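Local coordinates for putative methyltransferase (Porphyromonas gingivalis, PDB 3LL7), which probably transfers a methyl group from S-adenosylmethionine to a substrate that has not been identified, at residues W61-P70 with T127-L138; P253-I261 with I270-E278. One frame throughout, in Å; residues are numbered along the deposited sequence.

Interaction 1: W61-P70 with T127-L138; sequences WAGISSLYIP and TAVAARHNIPLL
Leu138 CD1 sits over one face of the Trp61 indole, 3.6 Å from the centroid of its six-membered ring, a CH-pi contact. The other methyl, Leu138 CD2, meets Ile64 CD1 at 3.6 Å. The Tyr68 ring has Ala130 CB at its edge, near the ring plane. At the edge of the His133 imidazole, NE2 donates to Ser66 O; this bond refines very short, so its length is doubtful. With CG anti to the backbone N (chi1 175°), the ring reaches out to that loop carbonyl. The Asn134 amide grips both backbone polar atoms of Tyr68, fixing the amide's rotation. Asn134 OD1 accepts from Tyr68 N at 2.8 Å, on a lone pair and nearly straight at 173°. Asn134 ND2 donates to Tyr68 O at 2.6 Å, with the acceptor in the amide plane. A type II turn, Ile64 to Leu67, helps present these backbone atoms to the helix. The contact joins the end of helix 59-62 and the loop after it to helix 125-138, which follows strand 117-122, consistent with a Rossmann-like methyltransferase core. Helix 8-20 lies beside it, and Glu8 holds His133 ND1. Helix 106-112 touches Trp61 and Leu138.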
ATOM      1  N   TRP A  61       7.702  16.298   3.561  1.00 23.89           N
ATOM      2  CA  TRP A  61       6.811  17.298   4.181  1.00 24.34           C
ATOM      3  C   TRP A  61       7.421  17.932   5.444  1.00 24.37           C
ATOM      4  O   TRP A  61       7.350  19.158   5.636  1.00 24.22           O
ATOM      5  CB  TRP A  61       5.431  16.696   4.493  1.00 24.57           C
ATOM      6  CG  TRP A  61       4.576  16.458   3.270  1.00 25.52           C
ATOM      7  CD1 TRP A  61       4.987  15.966   2.062  1.00 27.42           C
ATOM      8  CD2 TRP A  61       3.162  16.670   3.154  1.00 26.69           C
ATOM      9  NE1 TRP A  61       3.918  15.879   1.194  1.00 28.69           N
ATOM     10  CE2 TRP A  61       2.789  16.298   1.842  1.00 27.00           C
ATOM     11  CE3 TRP A  61       2.175  17.140   4.031  1.00 27.22           C
ATOM     12  CZ2 TRP A  61       1.468  16.384   1.380  1.00 28.07           C
ATOM     13  CZ3 TRP A  61       0.854  17.237   3.564  1.00 26.86           C
ATOM     14  CH2 TRP A  61       0.522  16.855   2.257  1.00 27.06           C
ATOM     15  N   ALA A  62       8.016  17.098   6.297  1.00 23.95           N
ATOM     16  CA  ALA A  62       8.585  17.566   7.561  1.00 24.06           C
ATOM     17  C   ALA A  62       9.686  18.605   7.345  1.00 24.15           C
ATOM     18  O   ALA A  62      10.017  19.363   8.264  1.00 24.33           O
ATOM     19  CB  ALA A  62       9.100  16.397   8.400  1.00 24.07           C
ATOM     20  N   GLY A  63      10.238  18.641   6.133  1.00 24.01           N
ATOM     21  CA  GLY A  63      11.269  19.619   5.782  1.00 23.81           C
ATOM     22  C   GLY A  63      10.751  20.904   5.148  1.00 23.68           C
ATOM     23  O   GLY A  63      11.544  21.776   4.793  1.00 23.92           O
ATOM     24  N   ILE A  64       9.432  21.024   5.002  1.00 23.19           N
ATOM     25  CA  ILE A  64       8.826  22.196   4.348  1.00 22.41           C
ATOM     26  C   ILE A  64       8.210  23.167   5.349  1.00 22.08           C
ATOM     27  O   ILE A  64       7.372  22.781   6.203  1.00 22.64           O
ATOM     28  CB  ILE A  64       7.795  21.819   3.255  1.00 22.60           C
ATOM     29  CG1 ILE A  64       8.502  21.100   2.100  1.00 23.75           C
ATOM     30  CG2 ILE A  64       7.057  23.061   2.731  1.00 21.27           C
ATOM     31  CD1 ILE A  64       7.623  20.849   0.901  1.00 23.90           C
ATOM     32  N   SER A  65       8.619  24.431   5.203  0.50 21.49           N
ATOM     33  CA  SER A  65       8.217  25.519   6.080  0.50 20.26           C
ATOM     34  C   SER A  65       6.777  25.942   5.825  0.50 19.42           C
ATOM     35  O   SER A  65       6.339  26.117   4.678  0.50 19.02           O
ATOM     36  CB  SER A  65       9.154  26.732   5.926  0.50 20.79           C
ATOM     37  OG  SER A  65       8.659  27.652   4.962  0.50 21.02           O
ATOM     38  N   SER A  66       6.037  26.101   6.909  0.50 17.80           N
ATOM     39  CA  SER A  66       4.700  26.619   6.793  0.50 16.57           C
ATOM     40  C   SER A  66       3.658  25.533   6.600  0.50 15.33           C
ATOM     41  O   SER A  66       2.473  25.854   6.559  0.50 15.03           O
ATOM     42  CB  SER A  66       4.606  27.622   5.637  0.50 16.50           C
ATOM     43  OG  SER A  66       4.226  28.904   6.107  0.50 17.17           O
ATOM     44  N   LEU A  67       4.078  24.275   6.460  1.00 14.49           N
ATOM     45  CA  LEU A  67       3.094  23.176   6.361  1.00 13.25           C
ATOM     46  C   LEU A  67       2.410  23.033   7.695  1.00 12.19           C
ATOM     47  O   LEU A  67       3.070  23.103   8.750  1.00 11.46           O
ATOM     48  CB  LEU A  67       3.696  21.812   5.953  1.00 13.39           C
ATOM     49  CG  LEU A  67       4.093  21.579   4.496  1.00 15.17           C
ATOM     50  CD1 LEU A  67       4.446  20.131   4.321  1.00 16.20           C
ATOM     51  CD2 LEU A  67       3.016  21.988   3.472  1.00 15.49           C
ATOM     52  N   TYR A  68       1.088  22.871   7.640  1.00 10.49           N
ATOM     53  CA  TYR A  68       0.272  22.750   8.820  1.00 10.35           C
ATOM     54  C   TYR A  68      -0.496  21.425   8.760  1.00 10.97           C
ATOM     55  O   TYR A  68      -1.238  21.189   7.809  1.00 11.02           O
ATOM     56  CB  TYR A  68      -0.716  23.911   8.899  1.00 10.14           C
ATOM     57  CG  TYR A  68      -1.558  23.874  10.139  1.00  9.80           C
ATOM     58  CD1 TYR A  68      -1.025  24.235  11.377  1.00  7.24           C
ATOM     59  CD2 TYR A  68      -2.884  23.467  10.087  1.00  9.04           C
ATOM     60  CE1 TYR A  68      -1.796  24.192  12.535  1.00  7.34           C
ATOM     61  CE2 TYR A  68      -3.681  23.427  11.254  1.00 11.42           C
ATOM     62  CZ  TYR A  68      -3.117  23.773  12.476  1.00  9.33           C
ATOM     63  OH  TYR A  68      -3.855  23.743  13.640  1.00 10.17           O
ATOM     64  N   ILE A  69      -0.329  20.592   9.787  1.00 11.63           N
ATOM     65  CA  ILE A  69      -1.023  19.285   9.862  1.00 12.42           C
ATOM     66  C   ILE A  69      -2.355  19.401  10.584  1.00 14.03           C
ATOM     67  O   ILE A  69      -2.382  19.742  11.760  1.00 13.93           O
ATOM     68  CB  ILE A  69      -0.136  18.228  10.541  1.00 12.19           C
ATOM     69  CG1 ILE A  69       1.214  18.163   9.828  1.00 11.75           C
ATOM     70  CG2 ILE A  69      -0.830  16.846  10.578  1.00 11.08           C
ATOM     71  CD1 ILE A  69       1.124  17.870   8.321  1.00 15.36           C
ATOM     72  N   PRO A  70      -3.476  19.105   9.879  1.00 15.28           N
ATOM     73  CA  PRO A  70      -4.767  19.462  10.471  1.00 16.71           C
ATOM     74  C   PRO A  70      -5.048  18.674  11.742  1.00 18.03           C
ATOM     75  O   PRO A  70      -5.619  19.226  12.676  1.00 18.96           O
ATOM     76  CB  PRO A  70      -5.786  19.142   9.371  1.00 16.17           C
ATOM     77  CG  PRO A  70      -5.104  18.172   8.454  1.00 16.24           C
ATOM     78  CD  PRO A  70      -3.612  18.467   8.557  1.00 14.77           C
ATOM     79  N   THR A 127      -9.957  19.635   7.869  1.00  7.61           N
ATOM     80  CA  THR A 127      -9.009  19.001   6.945  1.00  7.59           C
ATOM     81  C   THR A 127      -8.854  19.829   5.680  1.00  6.95           C
ATOM     82  O   THR A 127      -7.743  20.059   5.234  1.00  6.53           O
ATOM     83  CB  THR A 127      -9.488  17.597   6.586  1.00  7.28           C
ATOM     84  OG1 THR A 127      -9.693  16.867   7.802  1.00 10.00           O
ATOM     85  CG2 THR A 127      -8.461  16.874   5.695  1.00  9.28           C
ATOM     86  N   ALA A 128      -9.978  20.305   5.129  1.00  6.37           N
ATOM     87  CA  ALA A 128      -9.952  21.116   3.918  1.00  5.33           C
ATOM     88  C   ALA A 128      -9.188  22.443   4.108  1.00  5.44           C
ATOM     89  O   ALA A 128      -8.462  22.883   3.215  1.00  4.62           O
ATOM     90  CB  ALA A 128     -11.413  21.390   3.439  1.00  5.21           C
ATOM     91  N   VAL A 129      -9.367  23.087   5.265  1.00  5.32           N
ATOM     92  CA  VAL A 129      -8.684  24.344   5.571  1.00  6.16           C
ATOM     93  C   VAL A 129      -7.162  24.120   5.495  1.00  5.72           C
ATOM     94  O   VAL A 129      -6.444  24.941   4.912  1.00  6.24           O
ATOM     95  CB  VAL A 129      -9.080  24.925   6.965  1.00  7.25           C
ATOM     96  CG1 VAL A 129      -8.188  26.130   7.315  1.00  9.30           C
ATOM     97  CG2 VAL A 129     -10.574  25.430   6.922  1.00  6.49           C
ATOM     98  N   ALA A 130      -6.703  23.004   6.049  1.00  5.34           N
ATOM     99  CA  ALA A 130      -5.258  22.735   6.059  1.00  5.87           C
ATOM    100  C   ALA A 130      -4.747  22.505   4.617  1.00  5.86           C
ATOM    101  O   ALA A 130      -3.662  22.984   4.230  1.00  6.84           O
ATOM    102  CB  ALA A 130      -4.951  21.539   6.944  1.00  4.92           C
ATOM    103  N   ALA A 131      -5.534  21.768   3.836  1.00  6.73           N
ATOM    104  CA  ALA A 131      -5.181  21.451   2.457  1.00  7.67           C
ATOM    105  C   ALA A 131      -5.152  22.691   1.603  1.00  8.78           C
ATOM    106  O   ALA A 131      -4.297  22.854   0.736  1.00  8.47           O
ATOM    107  CB  ALA A 131      -6.140  20.406   1.878  1.00  6.93           C
ATOM    108  N   ARG A 132      -6.090  23.592   1.869  1.00  9.22           N
ATOM    109  CA  ARG A 132      -6.156  24.852   1.187  1.00  9.93           C
ATOM    110  C   ARG A 132      -4.855  25.644   1.434  1.00 10.57           C
ATOM    111  O   ARG A 132      -4.379  26.350   0.550  1.00 11.33           O
ATOM    112  CB  ARG A 132      -7.431  25.611   1.643  1.00  9.74           C
ATOM    113  CG  ARG A 132      -7.905  26.696   0.722  1.00 10.78           C
ATOM    114  CD  ARG A 132      -9.303  27.199   1.090  1.00  6.85           C
ATOM    115  NE  ARG A 132     -10.328  26.280   0.605  1.00  6.67           N
ATOM    116  CZ  ARG A 132     -11.121  25.578   1.413  1.00  5.31           C
ATOM    117  NH1 ARG A 132     -11.045  25.734   2.741  1.00  3.27           N
ATOM    118  NH2 ARG A 132     -12.001  24.741   0.895  1.00  5.65           N
ATOM    119  N   HIS A 133      -4.269  25.505   2.624  1.00 10.46           N
ATOM    120  CA  HIS A 133      -2.963  26.111   2.945  1.00  9.70           C
ATOM    121  C   HIS A 133      -1.752  25.322   2.379  1.00  9.65           C
ATOM    122  O   HIS A 133      -0.830  25.910   1.792  1.00  9.86           O
ATOM    123  CB  HIS A 133      -2.834  26.237   4.472  1.00 10.74           C
ATOM    124  CG  HIS A 133      -1.496  26.730   4.933  1.00  9.22           C
ATOM    125  ND1 HIS A 133      -1.194  28.071   5.055  1.00 11.03           N
ATOM    126  CD2 HIS A 133      -0.388  26.058   5.323  1.00  9.29           C
ATOM    127  CE1 HIS A 133       0.050  28.201   5.492  1.00  7.43           C
ATOM    128  NE2 HIS A 133       0.557  26.995   5.657  1.00  6.62           N
ATOM    129  N   ASN A 134      -1.754  24.012   2.594  1.00  8.58           N
ATOM    130  CA  ASN A 134      -0.614  23.142   2.286  1.00  9.71           C
ATOM    131  C   ASN A 134      -0.429  22.902   0.803  1.00 10.31           C
ATOM    132  O   ASN A 134       0.714  22.929   0.292  1.00 10.52           O
ATOM    133  CB  ASN A 134      -0.747  21.784   2.978  1.00  9.04           C
ATOM    134  CG  ASN A 134      -0.603  21.882   4.491  1.00  9.74           C
ATOM    135  OD1 ASN A 134       0.054  22.787   5.012  1.00  8.88           O
ATOM    136  ND2 ASN A 134      -1.183  20.935   5.188  1.00  8.44           N
ATOM    137  N   ILE A 135      -1.538  22.637   0.107  1.00 11.50           N
ATOM    138  CA  ILE A 135      -1.452  22.232  -1.311  1.00 12.61           C
ATOM    139  C   ILE A 135      -0.624  23.219  -2.168  1.00 13.92           C
ATOM    140  O   ILE A 135       0.310  22.783  -2.863  1.00 15.18           O
ATOM    141  CB  ILE A 135      -2.850  21.837  -1.918  1.00 12.25           C
ATOM    142  CG1 ILE A 135      -3.275  20.456  -1.413  1.00 12.66           C
ATOM    143  CG2 ILE A 135      -2.828  21.891  -3.456  1.00 14.35           C
ATOM    144  CD1 ILE A 135      -4.788  20.096  -1.683  1.00 10.43           C
ATOM    145  N   PRO A 136      -0.905  24.542  -2.092  1.00 14.67           N
ATOM    146  CA  PRO A 136      -0.082  25.475  -2.882  1.00 15.52           C
ATOM    147  C   PRO A 136       1.409  25.519  -2.507  1.00 15.72           C
ATOM    148  O   PRO A 136       2.224  25.916  -3.336  1.00 16.25           O
ATOM    149  CB  PRO A 136      -0.735  26.841  -2.627  1.00 15.71           C
ATOM    150  CG  PRO A 136      -2.109  26.535  -2.210  1.00 15.11           C
ATOM    151  CD  PRO A 136      -2.017  25.247  -1.429  1.00 14.73           C
ATOM    152  N   LEU A 137       1.768  25.119  -1.289  1.00 15.21           N
ATOM    153  CA  LEU A 137       3.182  25.059  -0.895  1.00 15.10           C
ATOM    154  C   LEU A 137       3.888  23.807  -1.431  1.00 15.80           C
ATOM    155  O   LEU A 137       5.124  23.690  -1.380  1.00 14.70           O
ATOM    156  CB  LEU A 137       3.303  25.122   0.626  1.00 15.41           C
ATOM    157  CG  LEU A 137       2.591  26.331   1.247  1.00 15.23           C
ATOM    158  CD1 LEU A 137       2.510  26.193   2.734  1.00 15.95           C
ATOM    159  CD2 LEU A 137       3.301  27.627   0.847  1.00 15.55           C
ATOM    160  N   LEU A 138       3.098  22.850  -1.914  1.00 15.78           N
ATOM    161  CA  LEU A 138       3.641  21.570  -2.347  1.00 16.98           C
ATOM    162  C   LEU A 138       3.633  21.364  -3.857  1.00 17.55           C
ATOM    163  O   LEU A 138       4.280  20.446  -4.352  1.00 16.14           O
ATOM    164  CB  LEU A 138       2.894  20.419  -1.669  1.00 16.82           C
ATOM    165  CG  LEU A 138       3.104  20.280  -0.155  1.00 18.09           C
ATOM    166  CD1 LEU A 138       1.860  19.697   0.529  1.00 17.31           C
ATOM    167  CD2 LEU A 138       4.373  19.476   0.167  1.00 20.37           C
TER

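Interaction 2: P253-I261 with I270-E278; sequences PEKVPIHAI and IPFIFTMEE
Lys255 NZ forms a salt bridge with Glu277 OE1 at 2.9 Å, on the syn side of the carboxylate. The two chains run alongside each other in the same direction. A water links Lys255 NZ to Glu277 OE2. Nearby, Glu277 N donates to Glu254 O at 2.8 Å. A second water accepts from Met276 N and donates to Pro253 O and Val256 O. Thr275 is the N-cap of helix 276-281: its OG1 accepts from Glu278 N at 3.1 Å. In the antiparallel hairpin, Ile258 pairs with Phe274, and Ala260 with Phe272, each through two backbone hydrogen bonds. His259 and Ile273 form the non-hydrogen-bonded pair between them. Ile273 CG1 lies over one face of the His259 imidazole, 3.9 Å from its centroid, and His229 stacks with the same ring. On the other side of the sheet, Ile258 CG2 meets Phe274 CE2 at 3.6 Å. A chi1 of 74° sets the Phe274 ring over its own backbone and swings CE2 to Ile258. Ile258 CD1 also touches selenomethionine Met276 CG. Backbone pairing thus sets the hairpin register, while Glu277 and the bridging waters join the start of helix 276-281 to the 3-10 turn 253-255.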
ATOM      1  N   PRO A 253     -14.603 -10.390 -15.816  1.00 15.50           N
ATOM      2  CA  PRO A 253     -13.808 -10.315 -14.599  1.00 14.38           C
ATOM      3  C   PRO A 253     -12.583 -11.240 -14.614  1.00 13.30           C
ATOM      4  O   PRO A 253     -11.493 -10.845 -14.184  1.00 12.37           O
ATOM      5  CB  PRO A 253     -14.815 -10.716 -13.525  1.00 14.56           C
ATOM      6  CG  PRO A 253     -16.128 -10.155 -14.069  1.00 15.55           C
ATOM      7  CD  PRO A 253     -16.036 -10.593 -15.512  1.00 15.89           C
ATOM      8  N   GLU A 254     -12.750 -12.437 -15.166  1.00 11.32           N
ATOM      9  CA  GLU A 254     -11.662 -13.413 -15.198  1.00 10.05           C
ATOM     10  C   GLU A 254     -10.540 -13.006 -16.145  1.00  8.90           C
ATOM     11  O   GLU A 254      -9.454 -13.548 -16.068  1.00  8.45           O
ATOM     12  CB  GLU A 254     -12.188 -14.800 -15.585  1.00 10.56           C
ATOM     13  CG  GLU A 254     -12.576 -14.934 -17.057  1.00 12.69           C
ATOM     14  CD  GLU A 254     -14.050 -14.594 -17.392  1.00 17.09           C
ATOM     15  OE1 GLU A 254     -14.775 -13.966 -16.570  1.00 17.90           O
ATOM     16  OE2 GLU A 254     -14.479 -14.970 -18.513  1.00 15.82           O
ATOM     17  N   LYS A 255     -10.820 -12.054 -17.028  1.00  8.31           N
ATOM     18  CA  LYS A 255      -9.843 -11.544 -17.989  1.00  8.61           C
ATOM     19  C   LYS A 255      -9.254 -10.184 -17.619  1.00  8.35           C
ATOM     20  O   LYS A 255      -8.377  -9.683 -18.322  1.00  8.40           O
ATOM     21  CB  LYS A 255     -10.470 -11.438 -19.377  1.00  8.66           C
ATOM     22  CG  LYS A 255     -10.732 -12.777 -20.007  1.00 11.27           C
ATOM     23  CD  LYS A 255     -11.267 -12.591 -21.420  1.00 13.87           C
ATOM     24  CE  LYS A 255     -11.747 -13.899 -22.008  1.00 18.72           C
ATOM     25  NZ  LYS A 255     -10.608 -14.758 -22.417  1.00 20.24           N
ATOM     26  N   VAL A 256      -9.719  -9.585 -16.530  1.00  7.87           N
ATOM     27  CA  VAL A 256      -9.117  -8.316 -16.097  1.00  8.48           C
ATOM     28  C   VAL A 256      -7.639  -8.507 -15.720  1.00  9.76           C
ATOM     29  O   VAL A 256      -7.325  -9.366 -14.891  1.00  8.86           O
ATOM     30  CB  VAL A 256      -9.892  -7.686 -14.936  1.00  8.76           C
ATOM     31  CG1 VAL A 256      -9.122  -6.478 -14.344  1.00  8.91           C
ATOM     32  CG2 VAL A 256     -11.293  -7.226 -15.450  1.00  8.26           C
ATOM     33  N   PRO A 257      -6.727  -7.703 -16.321  1.00 10.39           N
ATOM     34  CA  PRO A 257      -5.310  -7.765 -15.947  1.00 10.51           C
ATOM     35  C   PRO A 257      -5.068  -7.355 -14.488  1.00 10.21           C
ATOM     36  O   PRO A 257      -5.444  -6.253 -14.080  1.00 11.45           O
ATOM     37  CB  PRO A 257      -4.650  -6.725 -16.869  1.00 11.36           C
ATOM     38  CG  PRO A 257      -5.591  -6.586 -18.035  1.00 11.31           C
ATOM     39  CD  PRO A 257      -6.956  -6.788 -17.455  1.00 11.34           C
ATOM     40  N   ILE A 258      -4.440  -8.247 -13.730  1.00  9.14           N
ATOM     41  CA  ILE A 258      -4.035  -8.001 -12.351  1.00  7.85           C
ATOM     42  C   ILE A 258      -2.537  -7.769 -12.335  1.00  7.60           C
ATOM     43  O   ILE A 258      -1.760  -8.626 -12.807  1.00  7.58           O
ATOM     44  CB  ILE A 258      -4.403  -9.191 -11.447  1.00  6.80           C
ATOM     45  CG1 ILE A 258      -5.929  -9.459 -11.530  1.00  8.58           C
ATOM     46  CG2 ILE A 258      -4.003  -8.939 -10.002  1.00  5.73           C
ATOM     47  CD1 ILE A 258      -6.321 -10.833 -11.001  1.00 14.06           C
ATOM     48  N   HIS A 259      -2.128  -6.631 -11.767  1.00  7.36           N
ATOM     49  CA  HIS A 259      -0.714  -6.303 -11.623  1.00  8.33           C
ATOM     50  C   HIS A 259      -0.282  -6.477 -10.174  1.00  9.72           C
ATOM     51  O   HIS A 259      -0.836  -5.808  -9.274  1.00 10.87           O
ATOM     52  CB  HIS A 259      -0.470  -4.830 -11.971  1.00  8.16           C
ATOM     53  CG  HIS A 259      -0.710  -4.485 -13.403  1.00  9.47           C
ATOM     54  ND1 HIS A 259      -1.862  -4.821 -14.083  1.00 12.49           N
ATOM     55  CD2 HIS A 259       0.067  -3.812 -14.282  1.00  8.01           C
ATOM     56  CE1 HIS A 259      -1.785  -4.364 -15.323  1.00 10.65           C
ATOM     57  NE2 HIS A 259      -0.625  -3.747 -15.464  1.00 11.43           N
ATOM     58  N   ALA A 260       0.726  -7.319  -9.942  1.00  8.68           N
ATOM     59  CA  ALA A 260       1.234  -7.508  -8.586  1.00  8.79           C
ATOM     60  C   ALA A 260       2.575  -6.853  -8.542  1.00  9.51           C
ATOM     61  O   ALA A 260       3.473  -7.201  -9.330  1.00  9.16           O
ATOM     62  CB  ALA A 260       1.325  -9.025  -8.233  1.00  9.68           C
ATOM     63  N   ILE A 261       2.728  -5.871  -7.656  1.00  9.09           N
ATOM     64  CA  ILE A 261       3.994  -5.155  -7.656  1.00 10.12           C
ATOM     65  C   ILE A 261       4.511  -4.912  -6.259  1.00  9.72           C
ATOM     66  O   ILE A 261       3.742  -4.605  -5.356  1.00  8.59           O
ATOM     67  CB  ILE A 261       3.940  -3.878  -8.479  1.00 12.06           C
ATOM     68  CG1 ILE A 261       5.395  -3.392  -8.800  1.00 14.93           C
ATOM     69  CG2 ILE A 261       3.069  -2.851  -7.801  1.00 12.30           C
ATOM     70  CD1 ILE A 261       5.506  -2.538 -10.075  1.00 17.02           C
ATOM     71  N   ILE A 270       9.362  -3.957 -12.201  1.00 16.10           N
ATOM     72  CA  ILE A 270       8.516  -4.516 -13.251  1.00 14.04           C
ATOM     73  C   ILE A 270       7.337  -5.288 -12.608  1.00 13.05           C
ATOM     74  O   ILE A 270       7.573  -6.093 -11.724  1.00 14.13           O
ATOM     75  CB  ILE A 270       9.441  -5.469 -14.099  1.00 14.10           C
ATOM     76  CG1 ILE A 270      10.634  -4.694 -14.684  1.00 14.69           C
ATOM     77  CG2 ILE A 270       8.696  -6.246 -15.137  1.00 11.82           C
ATOM     78  CD1 ILE A 270      10.292  -3.384 -15.344  1.00 17.57           C
ATOM     79  N   PRO A 271       6.071  -5.031 -13.028  1.00 10.85           N
ATOM     80  CA  PRO A 271       4.950  -5.749 -12.387  1.00 10.39           C
ATOM     81  C   PRO A 271       4.869  -7.199 -12.855  1.00  8.99           C
ATOM     82  O   PRO A 271       5.308  -7.508 -13.969  1.00  8.34           O
ATOM     83  CB  PRO A 271       3.728  -5.008 -12.908  1.00 10.64           C
ATOM     84  CG  PRO A 271       4.142  -4.486 -14.277  1.00 10.76           C
ATOM     85  CD  PRO A 271       5.614  -4.114 -14.093  1.00 11.81           C
ATOM     86  N   PHE A 272       4.309  -8.068 -12.022  1.00  7.50           N
ATOM     87  CA  PHE A 272       3.869  -9.386 -12.488  1.00  7.80           C
ATOM     88  C   PHE A 272       2.420  -9.223 -12.939  1.00  8.51           C
ATOM     89  O   PHE A 272       1.544  -8.900 -12.127  1.00 10.08           O
ATOM     90  CB  PHE A 272       3.962 -10.385 -11.335  1.00  7.29           C
ATOM     91  CG  PHE A 272       3.776 -11.803 -11.757  1.00  6.84           C
ATOM     92  CD1 PHE A 272       4.889 -12.603 -12.020  1.00  7.48           C
ATOM     93  CD2 PHE A 272       2.500 -12.321 -11.935  1.00  9.35           C
ATOM     94  CE1 PHE A 272       4.748 -13.910 -12.446  1.00  9.80           C
ATOM     95  CE2 PHE A 272       2.338 -13.662 -12.365  1.00  9.39           C
ATOM     96  CZ  PHE A 272       3.473 -14.450 -12.623  1.00  8.46           C
ATOM     97  N   ILE A 273       2.153  -9.393 -14.226  1.00  7.50           N
ATOM     98  CA  ILE A 273       0.792  -9.188 -14.721  1.00  7.76           C
ATOM     99  C   ILE A 273       0.193 -10.530 -15.142  1.00  7.48           C
ATOM    100  O   ILE A 273       0.838 -11.307 -15.860  1.00  8.09           O
ATOM    101  CB  ILE A 273       0.790  -8.245 -15.924  1.00  7.02           C
ATOM    102  CG1 ILE A 273       1.549  -6.932 -15.604  1.00  6.39           C
ATOM    103  CG2 ILE A 273      -0.644  -7.970 -16.436  1.00  8.64           C
ATOM    104  CD1 ILE A 273       1.651  -6.011 -16.845  1.00  7.06           C
ATOM    105  N   PHE A 274      -1.029 -10.799 -14.689  1.00  6.76           N
ATOM    106  CA  PHE A 274      -1.708 -12.048 -15.045  1.00  7.85           C
ATOM    107  C   PHE A 274      -3.229 -11.833 -14.982  1.00  8.25           C
ATOM    108  O   PHE A 274      -3.692 -10.717 -14.719  1.00  8.45           O
ATOM    109  CB  PHE A 274      -1.262 -13.206 -14.096  1.00  6.89           C
ATOM    110  CG  PHE A 274      -1.849 -13.119 -12.707  1.00  8.32           C
ATOM    111  CD1 PHE A 274      -2.760 -14.092 -12.270  1.00  8.04           C
ATOM    112  CD2 PHE A 274      -1.501 -12.062 -11.823  1.00  6.91           C
ATOM    113  CE1 PHE A 274      -3.324 -14.008 -10.985  1.00  9.99           C
ATOM    114  CE2 PHE A 274      -2.082 -11.979 -10.557  1.00  8.38           C
ATOM    115  CZ  PHE A 274      -3.007 -12.964 -10.147  1.00  9.80           C
ATOM    116  N   THR A 275      -3.997 -12.898 -15.222  1.00  7.69           N
ATOM    117  CA  THR A 275      -5.456 -12.852 -15.102  1.00  7.62           C
ATOM    118  C   THR A 275      -5.931 -14.064 -14.333  1.00  7.40           C
ATOM    119  O   THR A 275      -5.241 -15.090 -14.280  1.00  7.74           O
ATOM    120  CB  THR A 275      -6.150 -12.893 -16.482  1.00  7.96           C
ATOM    121  OG1 THR A 275      -5.835 -14.128 -17.143  1.00  6.75           O
ATOM    122  CG2 THR A 275      -5.715 -11.720 -17.338  1.00  8.88           C
HETATM  123  N   MSE A 276      -7.108 -13.961 -13.732  1.00  8.29           N
HETATM  124  CA  MSE A 276      -7.654 -15.064 -12.976  1.00 10.37           C
HETATM  125  C   MSE A 276      -7.899 -16.260 -13.900  1.00 10.05           C
HETATM  126  O   MSE A 276      -7.738 -17.415 -13.471  1.00  9.86           O
HETATM  127  CB  MSE A 276      -8.951 -14.671 -12.271  1.00 11.16           C
HETATM  128  CG  MSE A 276      -8.716 -13.816 -11.023  1.00 17.02           C
HETATM  129 SE   MSE A 276      -7.284 -14.509  -9.861  0.75 30.22          SE
HETATM  130  CE  MSE A 276      -7.904 -16.278  -9.386  1.00 25.79           C
ATOM    131  N   GLU A 277      -8.280 -15.977 -15.152  1.00  9.14           N
ATOM    132  CA  GLU A 277      -8.506 -17.027 -16.147  1.00  9.89           C
ATOM    133  C   GLU A 277      -7.233 -17.849 -16.329  1.00  9.74           C
ATOM    134  O   GLU A 277      -7.288 -19.084 -16.401  1.00  8.05           O
ATOM    135  CB  GLU A 277      -8.928 -16.454 -17.499  1.00 10.28           C
ATOM    136  CG  GLU A 277      -9.130 -17.523 -18.552  1.00 12.62           C
ATOM    137  CD  GLU A 277      -9.506 -16.968 -19.898  1.00 16.60           C
ATOM    138  OE1 GLU A 277      -9.107 -15.840 -20.232  1.00 18.96           O
ATOM    139  OE2 GLU A 277     -10.217 -17.674 -20.637  1.00 20.99           O
ATOM    140  N   GLU A 278      -6.101 -17.149 -16.453  1.00  9.27           N
ATOM    141  CA  GLU A 278      -4.806 -17.819 -16.604  1.00  9.35           C
ATOM    142  C   GLU A 278      -4.517 -18.644 -15.374  1.00  8.88           C
ATOM    143  O   GLU A 278      -4.220 -19.841 -15.482  1.00  9.88           O
ATOM    144  CB  GLU A 278      -3.682 -16.797 -16.861  1.00  9.20           C
ATOM    145  CG  GLU A 278      -2.280 -17.417 -16.902  1.00 10.46           C
ATOM    146  CD  GLU A 278      -1.223 -16.355 -17.106  1.00 12.75           C
ATOM    147  OE1 GLU A 278      -1.531 -15.154 -16.853  1.00 12.40           O
ATOM    148  OE2 GLU A 278      -0.105 -16.707 -17.527  1.00 11.50           O
TER
HETATM  149  O   HOH W   1      -8.576 -11.364 -13.811  1.00  9.22           O
HETATM  150  O   HOH W   2     -11.426 -17.622 -23.045  1.00 37.15           O

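Overall arrangement
Interaction 1 comes first along the chain and closes before interaction 2 opens. Their centres are about 37 Å apart, on opposite sides of the chain's centre, and their nearest atoms are about 21 Å apart. The same ten-stranded mixed sheet connects them. In interaction 1, helix 125-138 follows strand 117-122 and packs on it, and 61-70 brings in the helical N-terminal part. Interaction 2 adds the hairpin of 258-263 and 272-274, with 258-263 parallel to 225-233. Helices 299-304 and 307-314, which connect strands 293-297 and 317-320 of the seven-stranded C-terminal sheet, pack on the hairpin. The two contacts therefore mark where the central sheet meets the N-terminal helices and the C-terminal region.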